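Local coordinates for porin B (Pseudomonas putida, PDB 4GEY), which forms a beta-barrel channel in the outer membrane that probably lets sugars such as glucose enter the cell envelope, at residues Y42-L46 with A73-H77; W86-K92 with Q133-K139. The protein carries 2 engineered substitutions. All blocks are in the same frame, centred on the assembly; numbering follows the deposited sequence.

Interaction 1. Residues Y42-L46 with A73-H77; sequences YDFTL and ALGAH
His77 and Asp43 face each other as an antiparallel hydrogen-bonded pair; His77 has the most surface buried here, and Asp43 and Leu46 come close behind it. Each backbone N donates to the other's carbonyl O: Asp43 N lies 3.1 Å from His77 O, and His77 N the same distance from Asp43 O. Their side chains start out alongside one another, CB of Asp43 3.7 Å from CB of His77. The pairing puts both on one face of the sheet, where two similar first torsions, each with CG anti to the backbone N (chi1 -172° for Asp43, -161° for His77), set carboxylate and imidazole near one another. There Asp43 OD2 comes to the edge of the imidazole, near its plane, yet 5.7 Å from His77 NE2, too far for a salt bridge. Thr45 points to this face as well and pairs with Gly75 through a second couple of backbone bonds; its OG1 lies 3.6 Å from Gly75 CA.

The reverse face is apolar. Leu46 and Leu74 meet at a slant, Leu46 CG 4.0 Å from Leu74 CD2, while at the other end of this hydrophobic patch Phe44 CE1 rests 4.0 Å from Ala76 CB. Leu46 CD2 also lies against the carbonyl of Ala73.

The two strands, 42-57 and 66-79, form a hairpin. Strand 66-79 is paired along its other edge with strand 89-100, with backbone bonds from Leu74 to Ile95 and Ala76 to Leu93. Leu46 bonds in turn to Phe436 at the C-terminus, joining the first strand to the last, and Arg34 of helix 33-40 reaches Phe44 O.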
ATOM      1  N   TYR A  42      21.470   3.554  18.171  1.00 42.20           N
ATOM      2  CA  TYR A  42      20.192   4.268  18.111  1.00 44.55           C
ATOM      3  C   TYR A  42      20.010   5.086  16.825  1.00 46.89           C
ATOM      4  O   TYR A  42      20.795   5.987  16.526  1.00 54.54           O
ATOM      5  CB  TYR A  42      20.032   5.200  19.314  1.00 47.62           C
ATOM      6  CG  TYR A  42      20.102   4.516  20.654  1.00 50.74           C
ATOM      7  CD1 TYR A  42      21.326   4.145  21.205  1.00 54.31           C
ATOM      8  CD2 TYR A  42      18.949   4.263  21.384  1.00 48.89           C
ATOM      9  CE1 TYR A  42      21.396   3.521  22.433  1.00 52.53           C
ATOM     10  CE2 TYR A  42      19.007   3.642  22.618  1.00 49.91           C
ATOM     11  CZ  TYR A  42      20.233   3.275  23.134  1.00 50.76           C
ATOM     12  OH  TYR A  42      20.299   2.655  24.351  1.00 51.62           O
ATOM     13  N   ASP A  43      18.950   4.788  16.085  1.00 39.13           N
ATOM     14  CA  ASP A  43      18.644   5.493  14.852  1.00 35.83           C
ATOM     15  C   ASP A  43      17.260   6.109  14.984  1.00 37.52           C
ATOM     16  O   ASP A  43      16.249   5.435  14.772  1.00 41.28           O
ATOM     17  CB  ASP A  43      18.701   4.515  13.678  1.00 38.86           C
ATOM     18  CG  ASP A  43      18.597   5.196  12.321  1.00 46.20           C
ATOM     19  OD1 ASP A  43      18.535   6.445  12.264  1.00 49.76           O
ATOM     20  OD2 ASP A  43      18.598   4.466  11.299  1.00 47.12           O
ATOM     21  N   PHE A  44      17.215   7.386  15.358  1.00 34.86           N
ATOM     22  CA  PHE A  44      15.942   8.085  15.500  1.00 34.45           C
ATOM     23  C   PHE A  44      15.592   8.808  14.214  1.00 36.40           C
ATOM     24  O   PHE A  44      16.431   9.496  13.633  1.00 44.34           O
ATOM     25  CB  PHE A  44      15.981   9.087  16.658  1.00 36.58           C
ATOM     26  CG  PHE A  44      16.209   8.456  18.005  1.00 36.45           C
ATOM     27  CD1 PHE A  44      15.163   7.860  18.692  1.00 38.88           C
ATOM     28  CD2 PHE A  44      17.469   8.475  18.593  1.00 37.87           C
ATOM     29  CE1 PHE A  44      15.375   7.278  19.939  1.00 44.55           C
ATOM     30  CE2 PHE A  44      17.686   7.903  19.837  1.00 45.55           C
ATOM     31  CZ  PHE A  44      16.638   7.299  20.511  1.00 46.92           C
ATOM     32  N   THR A  45      14.349   8.652  13.771  1.00 34.06           N
ATOM     33  CA  THR A  45      13.918   9.250  12.517  1.00 36.26           C
ATOM     34  C   THR A  45      12.567   9.941  12.614  1.00 32.20           C
ATOM     35  O   THR A  45      11.689   9.512  13.355  1.00 36.07           O
ATOM     36  CB  THR A  45      13.816   8.183  11.447  1.00 33.84           C
ATOM     37  OG1 THR A  45      12.861   7.203  11.869  1.00 33.33           O
ATOM     38  CG2 THR A  45      15.166   7.518  11.266  1.00 30.17           C
ATOM     39  N   LEU A  46      12.404  11.009  11.843  1.00 35.56           N
ATOM     40  CA  LEU A  46      11.128  11.712  11.758  1.00 28.13           C
ATOM     41  C   LEU A  46      10.886  12.052  10.300  1.00 42.21           C
ATOM     42  O   LEU A  46      11.459  13.001   9.766  1.00 47.30           O
ATOM     43  CB  LEU A  46      11.144  12.986  12.605  1.00 30.59           C
ATOM     44  CG  LEU A  46       9.796  13.444  13.171  1.00 36.22           C
ATOM     45  CD1 LEU A  46       9.616  14.958  13.041  1.00 29.93           C
ATOM     46  CD2 LEU A  46       8.612  12.688  12.560  1.00 29.85           C
ATOM     47  N   ALA A  73       5.992  10.407  10.556  1.00 33.01           N
ATOM     48  CA  ALA A  73       6.356   9.100  11.094  1.00 31.28           C
ATOM     49  C   ALA A  73       7.566   9.210  12.025  1.00 35.66           C
ATOM     50  O   ALA A  73       8.654   9.601  11.607  1.00 44.73           O
ATOM     51  CB  ALA A  73       6.614   8.119   9.965  1.00 24.66           C
ATOM     52  N   LEU A  74       7.363   8.871  13.291  1.00 27.09           N
ATOM     53  CA  LEU A  74       8.387   9.037  14.313  1.00 37.29           C
ATOM     54  C   LEU A  74       8.917   7.648  14.631  1.00 37.04           C
ATOM     55  O   LEU A  74       8.144   6.755  14.962  1.00 45.52           O
ATOM     56  CB  LEU A  74       7.761   9.704  15.544  1.00 29.07           C
ATOM     57  CG  LEU A  74       8.538  10.299  16.723  1.00 41.04           C
ATOM     58  CD1 LEU A  74       8.738   9.276  17.815  1.00 44.14           C
ATOM     59  CD2 LEU A  74       9.866  10.847  16.260  1.00 47.92           C
ATOM     60  N   GLY A  75      10.226   7.449  14.509  1.00 38.06           N
ATOM     61  CA  GLY A  75      10.778   6.109  14.599  1.00 28.22           C
ATOM     62  C   GLY A  75      11.966   5.951  15.526  1.00 40.43           C
ATOM     63  O   GLY A  75      12.757   6.879  15.737  1.00 37.76           O
ATOM     64  N   ALA A  76      12.094   4.761  16.093  1.00 37.29           N
ATOM     65  CA  ALA A  76      13.256   4.439  16.908  1.00 45.16           C
ATOM     66  C   ALA A  76      13.754   3.038  16.565  1.00 42.77           C
ATOM     67  O   ALA A  76      13.044   2.050  16.751  1.00 42.94           O
ATOM     68  CB  ALA A  76      12.921   4.547  18.381  1.00 50.90           C
ATOM     69  N   HIS A  77      14.975   2.972  16.049  1.00 43.23           N
ATOM     70  CA  HIS A  77      15.552   1.733  15.544  1.00 43.95           C
ATOM     71  C   HIS A  77      16.715   1.323  16.429  1.00 42.37           C
ATOM     72  O   HIS A  77      17.739   2.003  16.476  1.00 36.04           O
ATOM     73  CB  HIS A  77      16.057   1.956  14.127  1.00 46.16           C
ATOM     74  CG  HIS A  77      16.254   0.698  13.345  1.00 54.69           C
ATOM     75  ND1 HIS A  77      15.709  -0.511  13.726  1.00 55.44           N
ATOM     76  CD2 HIS A  77      16.930   0.459  12.196  1.00 57.37           C
ATOM     77  CE1 HIS A  77      16.040  -1.437  12.846  1.00 50.63           C
ATOM     78  NE2 HIS A  77      16.780  -0.875  11.907  1.00 54.18           N
TER

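Interaction 2. Residues W86-K92 with Q133-K139; sequences WHDAEFK and QMWIKQK. With C8E ((hydroxyethyloxy)tri(ethyloxy)octane), chain G.
The indole of Trp86 carries a detergent molecule on one face, C8 of C8E lying over its centre and 3.4 Å from CE2, while Ile136 comes to the ring edge, its CD1 3.7 Å from CZ3, the two side chains crossing at about a right angle. Trp135, on the other side of the sheet, has its six-membered ring covered by the aliphatic start of Lys92: CB stands 3.6 Å from the ring centroid and 11° off the normal, a CH-pi contact. Here Trp135 takes chi1 53°, placing CG between backbone N and carbonyl carbon and bringing the indole across to Lys92. The lysine chain, bent at chi2 and chi4, then brings NZ to 2.8 Å from Gln133 OE1, within the amide's carbonyl plane; Gln133 NE2 is held by Glu156.

Beside them Glu90 and Lys137 run side by side, linked by a long salt bridge, OE1 to NZ 3.8 Å. Phe91 projects from the same side of the sheet as Ile136 and meets selenomethionine Met134 obliquely, CZ to CG 3.8 Å. At the turn end, Gln138 NE2 donates to His87 O at 3.0 Å, and Gln138 OE1 bonds to Tyr140 OH.

Backbone bonds join Glu90 with Lys137 and Lys92 with Trp135 in both directions. Mostly apolar side chains and detergent on the side of Phe91 and Ile136, and Lys92, Glu90 and Lys137 with Trp135 on the other, are characteristic of an outer-membrane porin barrel, whose outer surface meets lipid and whose inner wall lines the channel.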
ATOM      1  N   TRP A  86      22.477  -8.762  22.626  1.00 51.81           N
ATOM      2  CA  TRP A  86      21.704  -9.806  21.953  1.00 50.17           C
ATOM      3  C   TRP A  86      22.126  -9.962  20.489  1.00 50.72           C
ATOM      4  O   TRP A  86      21.849  -9.087  19.672  1.00 50.53           O
ATOM      5  CB  TRP A  86      20.196  -9.507  22.041  1.00 38.76           C
ATOM      6  CG  TRP A  86      19.677  -9.394  23.449  1.00 39.89           C
ATOM      7  CD1 TRP A  86      20.390  -9.563  24.603  1.00 52.45           C
ATOM      8  CD2 TRP A  86      18.334  -9.091  23.855  1.00 51.79           C
ATOM      9  NE1 TRP A  86      19.579  -9.379  25.697  1.00 50.45           N
ATOM     10  CE2 TRP A  86      18.313  -9.085  25.267  1.00 52.24           C
ATOM     11  CE3 TRP A  86      17.150  -8.813  23.163  1.00 49.34           C
ATOM     12  CZ2 TRP A  86      17.159  -8.821  25.997  1.00 41.50           C
ATOM     13  CZ3 TRP A  86      16.005  -8.545  23.890  1.00 45.32           C
ATOM     14  CH2 TRP A  86      16.018  -8.552  25.294  1.00 48.70           C
ATOM     15  N   HIS A  87      22.775 -11.082  20.162  1.00 55.14           N
ATOM     16  CA  HIS A  87      23.365 -11.290  18.832  1.00 54.78           C
ATOM     17  C   HIS A  87      22.350 -11.152  17.688  1.00 53.69           C
ATOM     18  O   HIS A  87      21.266 -11.741  17.741  1.00 49.61           O
ATOM     19  CB  HIS A  87      24.127 -12.626  18.758  1.00 59.88           C
ATOM     20  CG  HIS A  87      24.951 -12.786  17.510  1.00 65.33           C
ATOM     21  ND1 HIS A  87      24.702 -13.768  16.574  1.00 65.32           N
ATOM     22  CD2 HIS A  87      26.004 -12.077  17.038  1.00 67.40           C
ATOM     23  CE1 HIS A  87      25.571 -13.660  15.582  1.00 66.21           C
ATOM     24  NE2 HIS A  87      26.372 -12.640  15.839  1.00 67.11           N
ATOM     25  N   ASP A  88      22.754 -10.418  16.645  1.00 53.20           N
ATOM     26  CA  ASP A  88      21.840  -9.713  15.733  1.00 54.03           C
ATOM     27  C   ASP A  88      20.379  -9.715  16.137  1.00 51.22           C
ATOM     28  O   ASP A  88      19.585 -10.532  15.684  1.00 52.40           O
ATOM     29  CB  ASP A  88      22.005 -10.071  14.248  1.00 63.22           C
ATOM     30  CG  ASP A  88      22.801 -11.318  14.024  1.00 71.16           C
ATOM     31  OD1 ASP A  88      22.729 -12.232  14.866  1.00 77.32           O
ATOM     32  OD2 ASP A  88      23.488 -11.386  12.985  1.00 70.44           O
ATOM     33  N   ALA A  89      20.058  -8.789  17.026  1.00 52.39           N
ATOM     34  CA  ALA A  89      18.694  -8.514  17.406  1.00 48.65           C
ATOM     35  C   ALA A  89      18.438  -7.048  17.088  1.00 38.90           C
ATOM     36  O   ALA A  89      19.366  -6.244  17.077  1.00 41.84           O
ATOM     37  CB  ALA A  89      18.491  -8.790  18.885  1.00 56.16           C
ATOM     38  N   GLU A  90      17.185  -6.715  16.806  1.00 38.05           N
ATOM     39  CA  GLU A  90      16.787  -5.355  16.470  1.00 42.03           C
ATOM     40  C   GLU A  90      15.431  -5.084  17.084  1.00 44.00           C
ATOM     41  O   GLU A  90      14.574  -5.967  17.100  1.00 49.65           O
ATOM     42  CB  GLU A  90      16.664  -5.168  14.956  1.00 37.91           C
ATOM     43  CG  GLU A  90      17.863  -5.608  14.149  1.00 42.96           C
ATOM     44  CD  GLU A  90      17.628  -5.487  12.658  1.00 51.10           C
ATOM     45  OE1 GLU A  90      16.689  -4.759  12.257  1.00 52.76           O
ATOM     46  OE2 GLU A  90      18.380  -6.124  11.888  1.00 58.20           O
ATOM     47  N   PHE A  91      15.239  -3.868  17.587  1.00 37.84           N
ATOM     48  CA  PHE A  91      13.918  -3.414  17.997  1.00 40.89           C
ATOM     49  C   PHE A  91      13.535  -2.203  17.172  1.00 45.76           C
ATOM     50  O   PHE A  91      14.381  -1.359  16.857  1.00 49.56           O
ATOM     51  CB  PHE A  91      13.880  -3.058  19.485  1.00 45.00           C
ATOM     52  CG  PHE A  91      12.552  -2.511  19.945  1.00 41.18           C
ATOM     53  CD1 PHE A  91      11.512  -3.369  20.283  1.00 39.20           C
ATOM     54  CD2 PHE A  91      12.344  -1.144  20.040  1.00 32.59           C
ATOM     55  CE1 PHE A  91      10.290  -2.873  20.704  1.00 36.86           C
ATOM     56  CE2 PHE A  91      11.132  -0.643  20.459  1.00 32.65           C
ATOM     57  CZ  PHE A  91      10.100  -1.507  20.792  1.00 37.69           C
ATOM     58  N   LYS A  92      12.259  -2.108  16.828  1.00 45.72           N
ATOM     59  CA  LYS A  92      11.791  -0.951  16.079  1.00 44.00           C
ATOM     60  C   LYS A  92      10.488  -0.401  16.628  1.00 41.06           C
ATOM     61  O   LYS A  92       9.513  -1.128  16.779  1.00 35.23           O
ATOM     62  CB  LYS A  92      11.632  -1.295  14.607  1.00 39.85           C
ATOM     63  CG  LYS A  92      11.095  -0.150  13.789  1.00 43.03           C
ATOM     64  CD  LYS A  92      12.033   1.039  13.820  1.00 41.86           C
ATOM     65  CE  LYS A  92      11.475   2.180  12.979  1.00 35.51           C
ATOM     66  NZ  LYS A  92      11.286   1.768  11.573  1.00 31.03           N
ATOM     67  N   GLN A 133       4.528   0.601  14.238  1.00 31.11           N
ATOM     68  CA  GLN A 133       5.473  -0.508  14.362  1.00 32.31           C
ATOM     69  C   GLN A 133       5.937  -0.635  15.799  1.00 31.61           C
ATOM     70  O   GLN A 133       6.230   0.367  16.461  1.00 29.78           O
ATOM     71  CB  GLN A 133       6.719  -0.309  13.487  1.00 34.72           C
ATOM     72  CG  GLN A 133       6.520  -0.365  11.979  1.00 33.61           C
ATOM     73  CD  GLN A 133       7.792   0.004  11.230  1.00 39.53           C
ATOM     74  OE1 GLN A 133       8.637   0.762  11.730  1.00 34.57           O
ATOM     75  NE2 GLN A 133       7.945  -0.545  10.035  1.00 48.02           N
HETATM   76  N   MSE A 134       6.006  -1.876  16.271  1.00 32.22           N
HETATM   77  CA  MSE A 134       6.654  -2.193  17.539  1.00 35.40           C
HETATM   78  C   MSE A 134       7.063  -3.648  17.513  1.00 34.16           C
HETATM   79  O   MSE A 134       6.262  -4.536  17.793  1.00 35.89           O
HETATM   80  CB  MSE A 134       5.741  -1.950  18.728  1.00 30.31           C
HETATM   81  CG  MSE A 134       6.424  -2.227  20.066  1.00 31.64           C
HETATM   82 SE   MSE A 134       5.179  -1.983  21.564  1.00 67.25          SE
HETATM   83  CE  MSE A 134       4.066  -3.591  21.378  1.00 33.78           C
ATOM     84  N   TRP A 135       8.312  -3.900  17.158  1.00 33.74           N
ATOM     85  CA  TRP A 135       8.732  -5.265  16.998  1.00 29.74           C
ATOM     86  C   TRP A 135      10.190  -5.527  17.304  1.00 36.53           C
ATOM     87  O   TRP A 135      11.047  -4.659  17.158  1.00 41.97           O
ATOM     88  CB  TRP A 135       8.365  -5.783  15.608  1.00 35.98           C
ATOM     89  CG  TRP A 135       8.808  -4.969  14.411  1.00 35.18           C
ATOM     90  CD1 TRP A 135       8.005  -4.237  13.580  1.00 41.08           C
ATOM     91  CD2 TRP A 135      10.133  -4.859  13.874  1.00 31.99           C
ATOM     92  NE1 TRP A 135       8.750  -3.666  12.575  1.00 36.39           N
ATOM     93  CE2 TRP A 135      10.058  -4.033  12.733  1.00 32.61           C
ATOM     94  CE3 TRP A 135      11.374  -5.360  14.253  1.00 36.21           C
ATOM     95  CZ2 TRP A 135      11.171  -3.702  11.976  1.00 26.39           C
ATOM     96  CZ3 TRP A 135      12.476  -5.025  13.496  1.00 43.47           C
ATOM     97  CH2 TRP A 135      12.366  -4.204  12.374  1.00 27.05           C
ATOM     98  N   ILE A 136      10.447  -6.750  17.747  1.00 39.64           N
ATOM     99  CA  ILE A 136      11.793  -7.221  18.008  1.00 42.06           C
ATOM    100  C   ILE A 136      12.093  -8.289  16.966  1.00 37.44           C
ATOM    101  O   ILE A 136      11.192  -8.994  16.509  1.00 33.43           O
ATOM    102  CB  ILE A 136      11.909  -7.770  19.442  1.00 44.41           C
ATOM    103  CG1 ILE A 136      13.323  -8.257  19.741  1.00 46.64           C
ATOM    104  CG2 ILE A 136      10.898  -8.874  19.684  1.00 43.75           C
ATOM    105  CD1 ILE A 136      13.481  -8.768  21.160  1.00 47.91           C
ATOM    106  N   LYS A 137      13.349  -8.383  16.560  1.00 38.48           N
ATOM    107  CA  LYS A 137      13.733  -9.316  15.510  1.00 41.56           C
ATOM    108  C   LYS A 137      15.098  -9.938  15.785  1.00 39.39           C
ATOM    109  O   LYS A 137      16.018  -9.238  16.174  1.00 36.86           O
ATOM    110  CB  LYS A 137      13.755  -8.592  14.165  1.00 45.51           C
ATOM    111  CG  LYS A 137      14.300  -9.425  13.023  1.00 50.01           C
ATOM    112  CD  LYS A 137      13.955  -8.795  11.692  1.00 46.84           C
ATOM    113  CE  LYS A 137      15.044  -7.890  11.212  1.00 48.04           C
ATOM    114  NZ  LYS A 137      14.477  -6.990  10.182  1.00 50.23           N
ATOM    115  N   GLN A 138      15.235 -11.247  15.590  1.00 38.21           N
ATOM    116  CA  GLN A 138      16.544 -11.876  15.744  1.00 39.10           C
ATOM    117  C   GLN A 138      16.873 -12.845  14.599  1.00 43.26           C
ATOM    118  O   GLN A 138      16.008 -13.574  14.113  1.00 49.27           O
ATOM    119  CB  GLN A 138      16.660 -12.567  17.112  1.00 42.29           C
ATOM    120  CG  GLN A 138      18.088 -12.983  17.484  1.00 46.20           C
ATOM    121  CD  GLN A 138      18.234 -13.411  18.947  1.00 50.06           C
ATOM    122  OE1 GLN A 138      17.523 -14.294  19.432  1.00 47.57           O
ATOM    123  NE2 GLN A 138      19.164 -12.775  19.655  1.00 53.97           N
ATOM    124  N   LYS A 139      18.124 -12.843  14.161  1.00 41.26           N
ATOM    125  CA  LYS A 139      18.557 -13.806  13.154  1.00 40.30           C
ATOM    126  C   LYS A 139      19.392 -14.918  13.798  1.00 42.70           C
ATOM    127  O   LYS A 139      19.942 -14.738  14.878  1.00 49.93           O
ATOM    128  CB  LYS A 139      19.315 -13.119  12.015  1.00 34.39           C
ATOM    129  CG  LYS A 139      18.629 -11.861  11.484  1.00 36.17           C
ATOM    130  CD  LYS A 139      19.113 -11.505  10.085  1.00 40.75           C
ATOM    131  CE  LYS A 139      19.270 -10.008   9.889  1.00 38.95           C
ATOM    132  NZ  LYS A 139      20.713  -9.653   9.895  1.00 41.35           N
TER
HETATM  133  C1  C8E G 506      12.363 -13.140  18.583  1.00 54.15           C
HETATM  134  C2  C8E G 506      12.943 -12.361  19.760  1.00 57.62           C
HETATM  135  C3  C8E G 506      14.071 -13.114  20.461  1.00 55.29           C
HETATM  136  C4  C8E G 506      14.837 -12.181  21.402  1.00 58.83           C
HETATM  137  C5  C8E G 506      15.484 -12.917  22.581  1.00 62.20           C
HETATM  138  C6  C8E G 506      16.988 -12.650  22.623  1.00 60.81           C
HETATM  139  C7  C8E G 506      17.700 -13.395  23.745  1.00 59.23           C
HETATM  140  C8  C8E G 506      18.035 -12.473  24.914  1.00 65.66           C
HETATM  141  O9  C8E G 506      18.946 -13.102  25.800  1.00 72.57           O
HETATM  142  C10 C8E G 506      20.215 -13.284  25.205  1.00 67.87           C
HETATM  143  C11 C8E G 506      21.255 -13.657  26.251  1.00 62.43           C
HETATM  144  O12 C8E G 506      22.529 -13.644  25.639  1.00 61.66           O

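Interaction 1 comes first along the chain and is complete before interaction 2 begins; their centres lie about 14 Å apart, on the same side of the chain's centre. Strands 42-57, 66-79, 89-100 and 129-140 follow one another as antiparallel neighbours, so the contacts occupy the two outer seams of a four-strand portion of the barrel wall, separated by the seam between 66-79 and 89-100. Across that middle seam they touch: His77 CE1 packs 3.4 Å from Glu90 OE1, and Ala76 O lies 3.3 Å from Lys92 CD. Asp43, His77, Glu90 and Lys92 thus probably lie on one stretch of the channel-facing wall, consistent with a water-filled sugar channel.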